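Local coordinates for ABC transporter, solute-binding protein (Staphylococcus aureus, PDB 6LKK) that binds alpha-D-glucose 6-phosphate as an extracellular solute-binding protein and serves as the sugar-phosphate sensor of a two-component signalling system, at residues T238-Q243 with R256-E261; Y73-V78 with L233-T238; L13-L18 with H26-I31. All coordinates share one frame; numbering follows the deposited sequence.

All three contacts flank the glucose 6-phosphate pocket without lining it: the nearest approach is Ile14 of interaction 3, whose side chain is about 8 Å from the ligand, against about 12 Å for Gln243 of interaction 1 and about 13 Å for Thr238 of interaction 2. Interactions 1 and 2 share Thr238 and have centres 12 Å apart, joined by a probable hydrogen bond of 3.0 Å from Gln243 NE2 to Leu237 O. Interaction 3, centred 16 Å from interaction 2, meets it mainly through apolar packing, with Leu237 CD2 3.5 Å from Ile17 CD1, and a weak hydrogen bond from Tyr236 OH to Ile17 O. Interactions 1 and 3 do not touch (nearest atoms about 5 Å apart).

Interaction 1 (T238-Q243 with R256-E261); sequences TSRSVQ and RKDVSE
A guanidinium-centred polar contact joins the start of helix 240-250, together with the turn leading into it, to the loop that follows strand 253-254. Arg256 lies at its middle. With CG beside its own backbone N and the chain bent at chi3 (64°), it reaches back over the turn, and NH1 donates to Thr238 O at 2.9 Å. That bond lies close to the guanidinium plane and meets a carbonyl lone pair. Side-on, the same group grips Asp258: NE reaches OD1 at 2.8 Å and NH2 reaches OD2 at 2.9 Å, the latter almost straight (178°), each oxygen using its syn lone pair. One face of the guanidinium is covered by the first turn of the helix, where Arg240 CA sits 3.4 Å from Arg256 NE. Arg240 then crosses Asp258 at about a right angle, CG 3.7 Å from OD1, and a water accepts from Arg240 NH1 and donates to Asp258 O. Val259 CG2 packs 3.8 Å from Arg240 CG and also touches Gln243 CB, while Gln243 CG rests on Arg256 CD; the Gln243 amide itself is held by Ser254, Ile255, Phe95 and Leu237. Three in-plane bonds therefore fix the rotation of the buried Arg256 head, and the paired Asp258 carboxylate would largely offset its charge, consistent with both groups staying ionised.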
ATOM      1  N   THR A 238      12.920   3.442  -9.419  1.00 14.73           N
ATOM      2  CA  THR A 238      11.976   3.577 -10.519  1.00 17.10           C
ATOM      3  C   THR A 238      12.566   3.137 -11.852  1.00 15.82           C
ATOM      4  O   THR A 238      11.925   3.325 -12.891  1.00 16.61           O
ATOM      5  CB  THR A 238      11.485   5.023 -10.619  1.00 18.41           C
ATOM      6  OG1 THR A 238      12.597   5.903 -10.828  1.00 17.79           O
ATOM      7  CG2 THR A 238      10.760   5.426  -9.345  1.00 19.15           C
ATOM      8  N   SER A 239      13.758   2.547 -11.844  1.00 14.83           N
ATOM      9  CA  SER A 239      14.422   2.133 -13.069  1.00 15.63           C
ATOM     10  C   SER A 239      13.834   0.825 -13.592  1.00 16.75           C
ATOM     11  O   SER A 239      13.202   0.057 -12.862  1.00 15.78           O
ATOM     12  CB  SER A 239      15.924   1.968 -12.836  1.00 17.65           C
ATOM     13  OG  SER A 239      16.196   0.837 -12.027  1.00 17.87           O
ATOM     14  N   ARG A 240      14.066   0.570 -14.881  1.00 17.65           N
ATOM     15  CA  ARG A 240      13.529  -0.635 -15.504  1.00 16.13           C
ATOM     16  C   ARG A 240      14.092  -1.893 -14.852  1.00 17.62           C
ATOM     17  O   ARG A 240      13.341  -2.810 -14.501  1.00 16.76           O
ATOM     18  CB  ARG A 240      13.826  -0.635 -17.005  1.00 19.79           C
ATOM     19  CG  ARG A 240      13.162  -1.797 -17.754  1.00 19.95           C
ATOM     20  CD  ARG A 240      13.781  -2.047 -19.123  1.00 19.05           C
ATOM     21  NE  ARG A 240      15.227  -2.232 -19.037  1.00 21.50           N
ATOM     22  CZ  ARG A 240      15.820  -3.316 -18.543  1.00 25.16           C
ATOM     23  NH1 ARG A 240      15.101  -4.331 -18.081  1.00 23.05           N
ATOM     24  NH2 ARG A 240      17.143  -3.380 -18.504  1.00 23.12           N
ATOM     25  N   SER A 241      15.416  -1.966 -14.688  1.00 18.42           N
ATOM     26  CA  SER A 241      16.010  -3.212 -14.209  1.00 17.50           C
ATOM     27  C   SER A 241      15.573  -3.517 -12.782  1.00 18.57           C
ATOM     28  O   SER A 241      15.316  -4.677 -12.444  1.00 17.82           O
ATOM     29  CB  SER A 241      17.535  -3.151 -14.310  1.00 23.08           C
ATOM     30  OG  SER A 241      18.077  -2.163 -13.455  1.00 27.84           O
ATOM     31  N   VAL A 242      15.464  -2.493 -11.937  1.00 18.19           N
ATOM     32  CA  VAL A 242      15.052  -2.720 -10.556  1.00 18.82           C
ATOM     33  C   VAL A 242      13.570  -3.068 -10.490  1.00 18.84           C
ATOM     34  O   VAL A 242      13.165  -3.980  -9.761  1.00 17.28           O
ATOM     35  CB  VAL A 242      15.393  -1.491  -9.695  1.00 17.33           C
ATOM     36  CG1 VAL A 242      14.811  -1.621  -8.296  1.00 17.19           C
ATOM     37  CG2 VAL A 242      16.902  -1.310  -9.628  1.00 17.86           C
ATOM     38  N   GLN A 243      12.737  -2.352 -11.249  1.00 14.81           N
ATOM     39  CA  GLN A 243      11.317  -2.690 -11.307  1.00 15.57           C
ATOM     40  C   GLN A 243      11.120  -4.112 -11.820  1.00 16.37           C
ATOM     41  O   GLN A 243      10.266  -4.851 -11.317  1.00 16.12           O
ATOM     42  CB  GLN A 243      10.582  -1.689 -12.197  1.00 15.43           C
ATOM     43  CG  GLN A 243      10.473  -0.288 -11.608  1.00 14.75           C
ATOM     44  CD  GLN A 243       9.214  -0.083 -10.788  1.00 16.24           C
ATOM     45  OE1 GLN A 243       8.124  -0.495 -11.186  1.00 15.72           O
ATOM     46  NE2 GLN A 243       9.358   0.563  -9.635  1.00 14.86           N
ATOM     47  N   ARG A 256       6.101   0.833 -14.662  1.00 16.99           N
ATOM     48  CA  ARG A 256       6.705   1.135 -15.952  1.00 16.86           C
ATOM     49  C   ARG A 256       6.050   0.348 -17.083  1.00 16.56           C
ATOM     50  O   ARG A 256       5.592  -0.783 -16.900  1.00 19.64           O
ATOM     51  CB  ARG A 256       8.203   0.831 -15.929  1.00 18.06           C
ATOM     52  CG  ARG A 256       9.007   1.712 -14.989  1.00 15.67           C
ATOM     53  CD  ARG A 256      10.484   1.344 -15.043  1.00 18.01           C
ATOM     54  NE  ARG A 256      11.078   1.594 -16.357  1.00 17.43           N
ATOM     55  CZ  ARG A 256      11.869   2.621 -16.665  1.00 19.91           C
ATOM     56  NH1 ARG A 256      12.198   3.534 -15.760  1.00 20.13           N
ATOM     57  NH2 ARG A 256      12.340   2.731 -17.895  1.00 21.20           N
ATOM     58  N   LYS A 257       6.035   0.964 -18.270  1.00 19.53           N
ATOM     59  CA  LYS A 257       5.528   0.303 -19.469  1.00 19.08           C
ATOM     60  C   LYS A 257       6.457  -0.803 -19.950  1.00 19.22           C
ATOM     61  O   LYS A 257       5.993  -1.785 -20.540  1.00 24.89           O
ATOM     62  CB  LYS A 257       5.346   1.321 -20.596  1.00 18.79           C
ATOM     63  CG  LYS A 257       4.339   2.426 -20.338  1.00 22.42           C
ATOM     64  CD  LYS A 257       4.591   3.589 -21.292  1.00 29.44           C
ATOM     65  CE  LYS A 257       3.309   4.150 -21.876  1.00 41.46           C
ATOM     66  NZ  LYS A 257       3.595   5.307 -22.773  1.00 47.64           N
ATOM     67  N   ASP A 258       7.766  -0.655 -19.734  1.00 17.05           N
ATOM     68  CA  ASP A 258       8.765  -1.546 -20.311  1.00 18.59           C
ATOM     69  C   ASP A 258       9.199  -2.639 -19.341  1.00 19.55           C
ATOM     70  O   ASP A 258      10.337  -3.117 -19.409  1.00 20.72           O
ATOM     71  CB  ASP A 258       9.980  -0.747 -20.788  1.00 19.50           C
ATOM     72  CG  ASP A 258      10.605   0.091 -19.687  1.00 23.74           C
ATOM     73  OD1 ASP A 258      10.098   0.061 -18.548  1.00 20.66           O
ATOM     74  OD2 ASP A 258      11.604   0.788 -19.964  1.00 24.71           O
ATOM     75  N   VAL A 259       8.305  -3.053 -18.448  1.00 18.93           N
ATOM     76  CA  VAL A 259       8.592  -4.083 -17.459  1.00 17.37           C
ATOM     77  C   VAL A 259       7.514  -5.154 -17.546  1.00 18.07           C
ATOM     78  O   VAL A 259       6.334  -4.848 -17.754  1.00 17.89           O
ATOM     79  CB  VAL A 259       8.672  -3.492 -16.036  1.00 18.41           C
ATOM     80  CG1 VAL A 259       8.745  -4.596 -14.984  1.00 17.01           C
ATOM     81  CG2 VAL A 259       9.878  -2.573 -15.925  1.00 19.03           C
ATOM     82  N   SER A 260       7.926  -6.408 -17.373  1.00 16.82           N
ATOM     83  CA  SER A 260       7.010  -7.534 -17.479  1.00 18.28           C
ATOM     84  C   SER A 260       5.840  -7.391 -16.515  1.00 17.49           C
ATOM     85  O   SER A 260       5.932  -6.734 -15.473  1.00 19.25           O
ATOM     86  CB  SER A 260       7.737  -8.845 -17.180  1.00 19.00           C
ATOM     87  OG  SER A 260       8.790  -9.071 -18.093  1.00 19.99           O
ATOM     88  N   GLU A 261       4.731  -8.024 -16.883  1.00 17.69           N
ATOM     89  CA  GLU A 261       3.636  -8.313 -15.971  1.00 17.84           C
ATOM     90  C   GLU A 261       3.758  -9.766 -15.532  1.00 21.11           C
ATOM     91  O   GLU A 261       3.910 -10.661 -16.370  1.00 21.62           O
ATOM     92  CB  GLU A 261       2.282  -8.070 -16.637  1.00 19.04           C
ATOM     93  CG  GLU A 261       2.046  -6.630 -17.055  1.00 20.71           C
ATOM     94  CD  GLU A 261       0.795  -6.463 -17.899  1.00 30.23           C
ATOM     95  OE1 GLU A 261       0.047  -7.449 -18.068  1.00 29.59           O
ATOM     96  OE2 GLU A 261       0.562  -5.342 -18.400  1.00 34.96           O
TER
HETATM   97  O   HOH W   1      12.132  -4.888 -18.190  1.00 22.15           O

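Interaction 2 (Y73-V78 with L233-T238); sequences YQDTSV and LVQYLT
The carboxylate of Asp75 is approached from both sides of its plane. Ser77 N donates to OD2 at 2.8 Å from 36° above one face, and Ser77 OG donates to the same oxygen at 2.6 Å from the other side, 29° out of plane. On that second side Thr238 OG1 lies over the group, 3.7 Å from Asp75 CG, and the backbone of Gln235 comes against OD1, with Gln235 CA 3.3 Å from it. The amide of Gln235 is turned steeply from the carboxylate; its OE1 bonds to Lys232, and a water that donates to Asp75 OD2 reaches its NE2 only weakly. With CG of Asp75 anti to the backbone N (chi1 -170°), the carboxylate comes to lie against Gln235 and Thr238, and Asp75 CB is 4.2 Å from Val234 CG1.

Thr238 holds its hydroxyl in the crowded position between backbone N and carbonyl carbon, so that OG1 turns back to donate to Val234 O at 2.8 Å from above the carbonyl plane; this oxygen also accepts from Thr238 N. Two further waters link the segments: one donates to Ser77 OG and Thr238 O, the other to Gln235 O and, weakly, to Ser77 OG. Asp75 OD2 is thus well satisfied although buried. The bond from Ser77 N makes residues 75-77 an Asx turn leading into the 3-10 segment 76-78, which docks in this solute-binding protein against the C-terminal end of helix 230-237.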
ATOM      1  N   TYR A  73       9.662  17.312  -6.607  1.00 20.71           N
ATOM      2  CA  TYR A  73      10.561  16.549  -7.459  1.00 20.11           C
ATOM      3  C   TYR A  73       9.863  15.313  -8.000  1.00 21.12           C
ATOM      4  O   TYR A  73       9.173  14.604  -7.260  1.00 20.57           O
ATOM      5  CB  TYR A  73      11.817  16.141  -6.687  1.00 20.81           C
ATOM      6  CG  TYR A  73      12.808  15.353  -7.510  1.00 20.88           C
ATOM      7  CD1 TYR A  73      13.660  15.991  -8.402  1.00 23.02           C
ATOM      8  CD2 TYR A  73      12.895  13.972  -7.396  1.00 21.49           C
ATOM      9  CE1 TYR A  73      14.569  15.277  -9.156  1.00 21.73           C
ATOM     10  CE2 TYR A  73      13.804  13.248  -8.147  1.00 18.75           C
ATOM     11  CZ  TYR A  73      14.640  13.907  -9.025  1.00 18.74           C
ATOM     12  OH  TYR A  73      15.550  13.202  -9.779  1.00 18.95           O
ATOM     13  N   GLN A  74      10.022  15.060  -9.293  1.00 18.25           N
ATOM     14  CA  GLN A  74       9.631  13.798  -9.895  1.00 17.82           C
ATOM     15  C   GLN A  74      10.776  13.304 -10.760  1.00 20.05           C
ATOM     16  O   GLN A  74      11.414  14.091 -11.466  1.00 19.65           O
ATOM     17  CB  GLN A  74       8.362  13.927 -10.736  1.00 19.41           C
ATOM     18  CG  GLN A  74       7.115  14.225  -9.932  1.00 18.44           C
ATOM     19  CD  GLN A  74       5.860  14.194 -10.783  1.00 20.32           C
ATOM     20  OE1 GLN A  74       5.930  14.055 -12.004  1.00 27.05           O
ATOM     21  NE2 GLN A  74       4.706  14.317 -10.141  1.00 23.10           N
ATOM     22  N   ASP A  75      11.039  12.002 -10.693  1.00 18.56           N
ATOM     23  CA  ASP A  75      12.081  11.413 -11.517  1.00 16.06           C
ATOM     24  C   ASP A  75      11.742  11.584 -12.992  1.00 18.32           C
ATOM     25  O   ASP A  75      10.576  11.555 -13.392  1.00 19.44           O
ATOM     26  CB  ASP A  75      12.246   9.931 -11.183  1.00 16.29           C
ATOM     27  CG  ASP A  75      13.474   9.323 -11.826  1.00 20.62           C
ATOM     28  OD1 ASP A  75      14.576   9.461 -11.253  1.00 21.53           O
ATOM     29  OD2 ASP A  75      13.340   8.722 -12.914  1.00 20.52           O
ATOM     30  N   THR A  76      12.781  11.767 -13.809  1.00 17.56           N
ATOM     31  CA  THR A  76      12.566  11.940 -15.243  1.00 20.85           C
ATOM     32  C   THR A  76      11.835  10.749 -15.852  1.00 19.56           C
ATOM     33  O   THR A  76      11.101  10.911 -16.833  1.00 21.89           O
ATOM     34  CB  THR A  76      13.903  12.157 -15.950  1.00 19.61           C
ATOM     35  OG1 THR A  76      14.572  13.285 -15.375  1.00 22.37           O
ATOM     36  CG2 THR A  76      13.697  12.401 -17.443  1.00 22.12           C
ATOM     37  N   SER A  77      12.007   9.554 -15.279  1.00 19.85           N
ATOM     38  CA  SER A  77      11.457   8.343 -15.875  1.00 16.90           C
ATOM     39  C   SER A  77       9.945   8.250 -15.744  1.00 20.38           C
ATOM     40  O   SER A  77       9.382   7.221 -16.130  1.00 19.03           O
ATOM     41  CB  SER A  77      12.101   7.106 -15.247  1.00 22.10           C
ATOM     42  OG  SER A  77      11.697   6.937 -13.902  1.00 21.32           O
ATOM     43  N   VAL A  78       9.267   9.273 -15.212  1.00 21.51           N
ATOM     44  CA  VAL A  78       7.809   9.267 -15.273  1.00 20.92           C
ATOM     45  C   VAL A  78       7.354   9.119 -16.717  1.00 21.53           C
ATOM     46  O   VAL A  78       6.268   8.590 -16.987  1.00 21.25           O
ATOM     47  CB  VAL A  78       7.220  10.534 -14.617  1.00 22.53           C
ATOM     48  CG1 VAL A  78       7.489  10.532 -13.116  1.00 22.38           C
ATOM     49  CG2 VAL A  78       7.765  11.799 -15.269  1.00 26.75           C
ATOM     50  N   LEU A 233      18.875   7.254  -5.638  1.00 16.70           N
ATOM     51  CA  LEU A 233      18.053   6.186  -5.074  1.00 16.72           C
ATOM     52  C   LEU A 233      16.668   6.171  -5.712  1.00 17.12           C
ATOM     53  O   LEU A 233      16.151   5.110  -6.077  1.00 16.98           O
ATOM     54  CB  LEU A 233      17.948   6.339  -3.554  1.00 18.04           C
ATOM     55  CG  LEU A 233      17.049   5.314  -2.848  1.00 17.84           C
ATOM     56  CD1 LEU A 233      17.538   3.891  -3.085  1.00 18.85           C
ATOM     57  CD2 LEU A 233      16.968   5.601  -1.357  1.00 20.95           C
ATOM     58  N   VAL A 234      16.042   7.342  -5.845  1.00 17.67           N
ATOM     59  CA  VAL A 234      14.730   7.396  -6.485  1.00 15.24           C
ATOM     60  C   VAL A 234      14.824   6.898  -7.922  1.00 16.61           C
ATOM     61  O   VAL A 234      13.982   6.116  -8.381  1.00 17.00           O
ATOM     62  CB  VAL A 234      14.152   8.822  -6.412  1.00 16.62           C
ATOM     63  CG1 VAL A 234      12.813   8.895  -7.134  1.00 19.34           C
ATOM     64  CG2 VAL A 234      13.981   9.257  -4.964  1.00 18.50           C
ATOM     65  N   GLN A 235      15.852   7.338  -8.651  1.00 16.50           N
ATOM     66  CA  GLN A 235      16.089   6.832 -10.000  1.00 17.77           C
ATOM     67  C   GLN A 235      16.224   5.313  -9.997  1.00 18.40           C
ATOM     68  O   GLN A 235      15.607   4.615 -10.810  1.00 16.93           O
ATOM     69  CB  GLN A 235      17.348   7.485 -10.570  1.00 17.32           C
ATOM     70  CG  GLN A 235      17.713   7.063 -11.981  1.00 19.38           C
ATOM     71  CD  GLN A 235      19.064   7.602 -12.402  1.00 22.26           C
ATOM     72  OE1 GLN A 235      20.083   7.304 -11.778  1.00 22.93           O
ATOM     73  NE2 GLN A 235      19.078   8.416 -13.450  1.00 20.72           N
ATOM     74  N   TYR A 236      17.041   4.790  -9.084  1.00 16.82           N
ATOM     75  CA  TYR A 236      17.243   3.350  -8.971  1.00 16.45           C
ATOM     76  C   TYR A 236      15.919   2.623  -8.753  1.00 16.40           C
ATOM     77  O   TYR A 236      15.598   1.660  -9.461  1.00 15.11           O
ATOM     78  CB  TYR A 236      18.222   3.086  -7.825  1.00 17.65           C
ATOM     79  CG  TYR A 236      18.486   1.642  -7.482  1.00 17.27           C
ATOM     80  CD1 TYR A 236      19.491   0.927  -8.119  1.00 19.53           C
ATOM     81  CD2 TYR A 236      17.764   1.008  -6.483  1.00 21.81           C
ATOM     82  CE1 TYR A 236      19.748  -0.390  -7.787  1.00 22.15           C
ATOM     83  CE2 TYR A 236      18.014  -0.307  -6.145  1.00 27.29           C
ATOM     84  CZ  TYR A 236      19.005  -0.998  -6.799  1.00 24.86           C
ATOM     85  OH  TYR A 236      19.254  -2.308  -6.462  1.00 33.58           O
ATOM     86  N   LEU A 237      15.127   3.085  -7.785  1.00 16.22           N
ATOM     87  CA  LEU A 237      13.894   2.390  -7.431  1.00 14.66           C
ATOM     88  C   LEU A 237      12.870   2.425  -8.559  1.00 14.96           C
ATOM     89  O   LEU A 237      12.025   1.525  -8.651  1.00 16.73           O
ATOM     90  CB  LEU A 237      13.301   3.000  -6.161  1.00 15.47           C
ATOM     91  CG  LEU A 237      14.103   2.757  -4.881  1.00 18.42           C
ATOM     92  CD1 LEU A 237      13.567   3.614  -3.750  1.00 19.58           C
ATOM     93  CD2 LEU A 237      14.072   1.292  -4.490  1.00 19.40           C
ATOM     94  N   THR A 238      12.920   3.442  -9.419  1.00 14.73           N
ATOM     95  CA  THR A 238      11.976   3.577 -10.519  1.00 17.10           C
ATOM     96  C   THR A 238      12.566   3.137 -11.852  1.00 15.82           C
ATOM     97  O   THR A 238      11.925   3.325 -12.891  1.00 16.61           O
ATOM     98  CB  THR A 238      11.485   5.023 -10.619  1.00 18.41           C
ATOM     99  OG1 THR A 238      12.597   5.903 -10.828  1.00 17.79           O
ATOM    100  CG2 THR A 238      10.760   5.426  -9.345  1.00 19.15           C
TER
HETATM  101  O   HOH W   2      15.795   8.725 -14.233  1.00 28.61           O
HETATM  102  O   HOH W   3       9.572   4.955 -13.622  1.00 17.61           O
HETATM  103  O   HOH W   4      14.496   5.480 -13.185  1.00 18.94           O

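Interaction 3 (L13-L18 with H26-I31); sequences LIRPIL and HVKIEI
Strand 2-7, helix 11-25 and strand 28-33 form a beta-alpha-beta crossover in this solute-binding fold, and here the helix lies over the second strand. The axes of segments 13-18 and 28-31 run nearly antiparallel (170°) and approach to 9.9 Å. Between them is an apolar layer. Ile31 packs its CD1 against three helix residues: Leu18 CD1 comes within 3.7 Å of it, Ile14 CD1 within 3.9 Å, and Arg15 lays CD and NH1 along its flank. Leu18 serves both strand residues, for its other branch, CD2, is 3.9 Å from Ile29 CD1, the two side chains crossing at about a right angle. Ile14 and Leu18 sit one turn apart, linked by the bond from Leu18 N to Ile14 O; the helix is kinked beside them, where the N atoms of Pro16 and Ile17 have no bond to the preceding turn.

At the border of this layer Arg15 leaves the helix with bends at chi2 and chi3, which carry its guanidinium across to the strand backbone. Lys28 NZ is only 4.3 Å from Arg15 NH1, but Glu22 forms salt bridges to both residues and would offset the repulsion. Both cations converge on Ile29 O: Lys28 NZ donates at 3.1 Å, and Arg15 NH1 at 3.0 Å along a fairly straight bond (166°), from above the carbonyl plane.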
ATOM      1  N   LEU A  13      10.096  -6.827   1.462  1.00 21.95           N
ATOM      2  CA  LEU A  13       9.908  -6.325   0.106  1.00 21.07           C
ATOM      3  C   LEU A  13      11.029  -5.377  -0.306  1.00 22.37           C
ATOM      4  O   LEU A  13      11.464  -5.400  -1.464  1.00 24.57           O
ATOM      5  CB  LEU A  13       8.554  -5.618  -0.019  1.00 20.22           C
ATOM      6  CG  LEU A  13       8.248  -5.022  -1.399  1.00 21.50           C
ATOM      7  CD1 LEU A  13       8.095  -6.117  -2.440  1.00 21.74           C
ATOM      8  CD2 LEU A  13       7.007  -4.151  -1.351  1.00 24.60           C
ATOM      9  N   ILE A  14      11.500  -4.529   0.609  1.00 20.99           N
ATOM     10  CA  ILE A  14      12.394  -3.439   0.249  1.00 18.94           C
ATOM     11  C   ILE A  14      13.812  -3.605   0.790  1.00 22.01           C
ATOM     12  O   ILE A  14      14.745  -3.041   0.206  1.00 20.77           O
ATOM     13  CB  ILE A  14      11.822  -2.073   0.687  1.00 20.61           C
ATOM     14  CG1 ILE A  14      11.589  -2.032   2.200  1.00 21.30           C
ATOM     15  CG2 ILE A  14      10.530  -1.776  -0.066  1.00 23.18           C
ATOM     16  CD1 ILE A  14      11.286  -0.638   2.726  1.00 23.53           C
ATOM     17  N   ARG A  15      14.005  -4.349   1.877  1.00 22.04           N
ATOM     18  CA  ARG A  15      15.360  -4.500   2.404  1.00 23.63           C
ATOM     19  C   ARG A  15      16.310  -5.115   1.384  1.00 22.58           C
ATOM     20  O   ARG A  15      17.445  -4.619   1.265  1.00 24.25           O
ATOM     21  CB  ARG A  15      15.322  -5.326   3.696  1.00 25.55           C
ATOM     22  CG  ARG A  15      16.638  -5.360   4.466  1.00 27.31           C
ATOM     23  CD  ARG A  15      17.045  -3.980   4.951  1.00 26.48           C
ATOM     24  NE  ARG A  15      17.975  -3.328   4.035  1.00 26.44           N
ATOM     25  CZ  ARG A  15      18.565  -2.161   4.272  1.00 29.30           C
ATOM     26  NH1 ARG A  15      18.323  -1.501   5.397  1.00 24.42           N
ATOM     27  NH2 ARG A  15      19.403  -1.649   3.381  1.00 30.88           N
ATOM     28  N   PRO A  16      15.937  -6.149   0.624  1.00 23.65           N
ATOM     29  CA  PRO A  16      16.889  -6.696  -0.359  1.00 25.67           C
ATOM     30  C   PRO A  16      17.300  -5.705  -1.439  1.00 28.79           C
ATOM     31  O   PRO A  16      18.502  -5.534  -1.679  1.00 29.05           O
ATOM     32  CB  PRO A  16      16.134  -7.900  -0.934  1.00 29.86           C
ATOM     33  CG  PRO A  16      15.182  -8.288   0.134  1.00 30.30           C
ATOM     34  CD  PRO A  16      14.738  -6.997   0.747  1.00 27.25           C
ATOM     35  N   ILE A  17      16.347  -5.051  -2.112  1.00 26.34           N
ATOM     36  CA  ILE A  17      16.745  -4.136  -3.180  1.00 26.89           C
ATOM     37  C   ILE A  17      17.512  -2.952  -2.613  1.00 22.21           C
ATOM     38  O   ILE A  17      18.410  -2.416  -3.272  1.00 24.86           O
ATOM     39  CB  ILE A  17      15.538  -3.657  -4.011  1.00 25.60           C
ATOM     40  CG1 ILE A  17      14.472  -3.009  -3.124  1.00 25.41           C
ATOM     41  CG2 ILE A  17      14.968  -4.805  -4.834  1.00 39.50           C
ATOM     42  CD1 ILE A  17      13.518  -2.126  -3.897  1.00 37.69           C
ATOM     43  N   LEU A  18      17.183  -2.515  -1.397  1.00 22.06           N
ATOM     44  CA  LEU A  18      17.965  -1.445  -0.794  1.00 22.28           C
ATOM     45  C   LEU A  18      19.366  -1.927  -0.443  1.00 24.79           C
ATOM     46  O   LEU A  18      20.313  -1.135  -0.474  1.00 24.81           O
ATOM     47  CB  LEU A  18      17.244  -0.887   0.434  1.00 21.16           C
ATOM     48  CG  LEU A  18      15.927  -0.158   0.128  1.00 22.12           C
ATOM     49  CD1 LEU A  18      15.227   0.272   1.407  1.00 21.79           C
ATOM     50  CD2 LEU A  18      16.141   1.049  -0.780  1.00 21.61           C
ATOM     51  N   HIS A  26      27.456   2.051  -2.627  1.00 36.14           N
ATOM     52  CA  HIS A  26      28.322   2.175  -1.455  1.00 33.31           C
ATOM     53  C   HIS A  26      27.781   3.219  -0.479  1.00 38.10           C
ATOM     54  O   HIS A  26      28.527   4.023   0.084  1.00 34.84           O
ATOM     55  CB  HIS A  26      29.754   2.502  -1.878  1.00 37.87           C
ATOM     56  CG  HIS A  26      30.286   1.588  -2.939  1.00 44.32           C
ATOM     57  ND1 HIS A  26      29.692   0.382  -3.243  1.00 48.48           N
ATOM     58  CD2 HIS A  26      31.345   1.706  -3.772  1.00 40.24           C
ATOM     59  CE1 HIS A  26      30.367  -0.206  -4.216  1.00 44.99           C
ATOM     60  NE2 HIS A  26      31.376   0.577  -4.554  1.00 38.87           N
ATOM     61  N   VAL A  27      26.466   3.202  -0.284  1.00 35.00           N
ATOM     62  CA  VAL A  27      25.785   4.038   0.697  1.00 33.50           C
ATOM     63  C   VAL A  27      25.042   3.118   1.652  1.00 37.85           C
ATOM     64  O   VAL A  27      24.467   2.111   1.227  1.00 41.72           O
ATOM     65  CB  VAL A  27      24.805   5.024   0.024  1.00 35.39           C
ATOM     66  CG1 VAL A  27      24.063   5.849   1.066  1.00 36.00           C
ATOM     67  CG2 VAL A  27      25.543   5.931  -0.953  1.00 37.74           C
ATOM     68  N   LYS A  28      25.055   3.457   2.937  1.00 31.37           N
ATOM     69  CA  LYS A  28      24.298   2.712   3.934  1.00 39.51           C
ATOM     70  C   LYS A  28      22.888   3.282   4.023  1.00 35.26           C
ATOM     71  O   LYS A  28      22.710   4.496   4.169  1.00 30.99           O
ATOM     72  CB  LYS A  28      24.978   2.774   5.304  1.00 41.02           C
ATOM     73  CG  LYS A  28      24.268   1.967   6.394  1.00 46.60           C
ATOM     74  CD  LYS A  28      24.664   0.498   6.361  1.00 57.70           C
ATOM     75  CE  LYS A  28      23.667  -0.370   7.119  1.00 65.89           C
ATOM     76  NZ  LYS A  28      22.417  -0.610   6.342  1.00 52.83           N
ATOM     77  N   ILE A  29      21.891   2.405   3.935  1.00 33.65           N
ATOM     78  CA  ILE A  29      20.488   2.794   4.006  1.00 29.16           C
ATOM     79  C   ILE A  29      19.887   2.221   5.278  1.00 29.67           C
ATOM     80  O   ILE A  29      19.966   1.011   5.521  1.00 32.22           O
ATOM     81  CB  ILE A  29      19.704   2.318   2.771  1.00 32.24           C
ATOM     82  CG1 ILE A  29      20.192   3.056   1.527  1.00 30.56           C
ATOM     83  CG2 ILE A  29      18.203   2.552   2.966  1.00 28.26           C
ATOM     84  CD1 ILE A  29      19.643   2.504   0.243  1.00 32.90           C
ATOM     85  N   GLU A  30      19.283   3.090   6.081  1.00 28.12           N
ATOM     86  CA  GLU A  30      18.495   2.689   7.235  1.00 30.61           C
ATOM     87  C   GLU A  30      17.029   2.976   6.948  1.00 30.58           C
ATOM     88  O   GLU A  30      16.698   3.989   6.323  1.00 30.29           O
ATOM     89  CB  GLU A  30      18.949   3.430   8.498  1.00 34.66           C
ATOM     90  CG  GLU A  30      20.388   3.127   8.898  1.00 49.11           C
ATOM     91  CD  GLU A  30      20.794   3.786  10.204  1.00 54.29           C
ATOM     92  OE1 GLU A  30      20.118   4.748  10.624  1.00 55.17           O
ATOM     93  OE2 GLU A  30      21.791   3.338  10.811  1.00 52.40           O
ATOM     94  N   ILE A  31      16.151   2.078   7.387  1.00 25.86           N
ATOM     95  CA  ILE A  31      14.719   2.193   7.136  1.00 24.94           C
ATOM     96  C   ILE A  31      14.016   2.512   8.444  1.00 23.33           C
ATOM     97  O   ILE A  31      14.304   1.903   9.482  1.00 26.09           O
ATOM     98  CB  ILE A  31      14.129   0.910   6.522  1.00 23.98           C
ATOM     99  CG1 ILE A  31      14.946   0.450   5.309  1.00 26.24           C
ATOM    100  CG2 ILE A  31      12.675   1.153   6.124  1.00 24.25           C
ATOM    101  CD1 ILE A  31      14.559  -0.928   4.807  1.00 28.78           C
TER